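Local coordinates for alcohol dehydrogenase (Thermus thermophilus, PDB 2EIH), which is a zinc-binding member of the alcohol dehydrogenase family and probably acts as a nicotinamide-dependent oxidoreductase, at residues A[183-188]-A[208-213]. Residues are numbered along the deposited sequence; the frame is centred on the assembly and turned at random.
Sequences AIQIAK and KALGAD
In the Rossmann-type domain, whose six parallel strands run in the order 3-2-1-4-5-6 and which in this family binds the nicotinamide coenzyme, Ile184, Gln185 and Lys188 of helix 180-189 meet the Schellman motif that ends helix 201-210, just before strand 214-217, outermost of the sheet within this chain. The hydrogen bond from Gly211 N to Lys208 O, 3.0 Å, is one of the motif's two back into the last turn. Gly211 leaves the helix with phi 129°, where a CB would collide with Leu210 O and crowd Lys188 CG. Ile184 CG2, anti to the backbone N, makes the apolar contact with Ala212 CB (4.2 Å) and Leu210 CB (4.4 Å), its closest approach being 3.7 Å to Ala212 N. Gln185 extends past Leu210, NE2 4.1 Å from Leu210 CG, while its amide is held elsewhere, OE1 by Lys310 N and NE2 by Val181 O. Lys188, bent at chi2 and chi3 (-65° and -56°), curls over the turn and brings CD within 3.4 Å of Gly211 O. Its ammonium meets Asp213 tip to tip in a salt bridge and also bonds Ala192 O. An alanine in place of Lys188 would probably leave the Asp213 carboxylate without this ammonium partner and Ala192 O without the bond from NZ. Asp213 OD1 makes a weak bond, whereas OD2, also bound by Val194 N, uses its syn lone pair at 3.0 Å from Lys188 NZ.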
# COMPACT_ATOMS: atom_id res chain seq x y z
N ALA A 183 -22.81 -1.62 -2.44
CA ALA A 183 -21.79 -0.60 -2.66
C ALA A 183 -22.12 0.73 -2.00
O ALA A 183 -21.23 1.44 -1.53
CB ALA A 183 -21.57 -0.38 -4.15
N ILE A 184 -23.39 1.09 -1.96
CA ILE A 184 -23.76 2.35 -1.34
C ILE A 184 -23.47 2.29 0.16
O ILE A 184 -22.91 3.23 0.73
CB ILE A 184 -25.25 2.65 -1.63
CG1 ILE A 184 -25.41 2.90 -3.13
CG2 ILE A 184 -25.71 3.86 -0.82
CD1 ILE A 184 -26.81 3.08 -3.61
N GLN A 185 -23.83 1.17 0.78
CA GLN A 185 -23.63 0.95 2.22
C GLN A 185 -22.16 0.76 2.62
O GLN A 185 -21.72 1.26 3.65
CB GLN A 185 -24.44 -0.27 2.69
CG GLN A 185 -25.95 -0.12 2.52
CD GLN A 185 -26.72 -1.33 2.98
OE1 GLN A 185 -26.86 -1.58 4.17
NE2 GLN A 185 -27.22 -2.11 2.03
N ILE A 186 -21.41 0.01 1.82
CA ILE A 186 -20.01 -0.21 2.15
C ILE A 186 -19.29 1.12 1.99
O ILE A 186 -18.46 1.50 2.82
CB ILE A 186 -19.40 -1.29 1.24
CG1 ILE A 186 -20.03 -2.64 1.59
CG2 ILE A 186 -17.90 -1.34 1.42
CD1 ILE A 186 -19.70 -3.75 0.66
N ALA A 187 -19.64 1.84 0.92
CA ALA A 187 -19.06 3.14 0.64
C ALA A 187 -19.22 4.07 1.85
O ALA A 187 -18.26 4.68 2.30
CB ALA A 187 -19.73 3.77 -0.58
N LYS A 188 -20.45 4.17 2.36
CA LYS A 188 -20.70 5.02 3.51
C LYS A 188 -19.94 4.51 4.73
O LYS A 188 -19.40 5.30 5.51
CB LYS A 188 -22.20 5.06 3.82
CG LYS A 188 -23.02 5.83 2.79
CD LYS A 188 -22.67 7.30 2.77
CE LYS A 188 -22.83 7.92 4.15
NZ LYS A 188 -22.53 9.37 4.12
N LYS A 208 -31.41 6.96 -1.12
CA LYS A 208 -31.15 7.80 0.05
C LYS A 208 -31.45 7.07 1.35
O LYS A 208 -30.75 7.23 2.33
CB LYS A 208 -31.96 9.10 -0.01
CG LYS A 208 -31.49 10.03 -1.09
CD LYS A 208 -31.95 11.47 -0.89
CE LYS A 208 -31.19 12.38 -1.85
NZ LYS A 208 -31.49 13.84 -1.73
N ALA A 209 -32.49 6.24 1.33
CA ALA A 209 -32.88 5.49 2.51
C ALA A 209 -31.76 4.53 2.91
O ALA A 209 -31.65 4.13 4.06
CB ALA A 209 -34.15 4.71 2.24
N LEU A 210 -30.93 4.18 1.93
CA LEU A 210 -29.81 3.27 2.16
C LEU A 210 -28.53 3.99 2.60
O LEU A 210 -27.58 3.36 3.08
CB LEU A 210 -29.54 2.47 0.88
CG LEU A 210 -29.79 0.96 0.94
CD1 LEU A 210 -31.11 0.66 1.61
CD2 LEU A 210 -29.75 0.40 -0.47
N GLY A 211 -28.51 5.31 2.44
CA GLY A 211 -27.35 6.08 2.85
C GLY A 211 -26.84 7.02 1.77
O GLY A 211 -25.95 7.84 2.03
N ALA A 212 -27.38 6.91 0.57
CA ALA A 212 -26.97 7.78 -0.53
C ALA A 212 -27.22 9.24 -0.14
O ALA A 212 -28.36 9.65 0.12
CB ALA A 212 -27.74 7.43 -1.79
N ASP A 213 -26.15 10.02 -0.09
CA ASP A 213 -26.25 11.42 0.28
C ASP A 213 -26.88 12.29 -0.81
O ASP A 213 -27.54 13.28 -0.53
CB ASP A 213 -24.87 11.97 0.62
CG ASP A 213 -24.20 11.18 1.72
OD1 ASP A 213 -24.73 11.19 2.86
OD2 ASP A 213 -23.15 10.55 1.46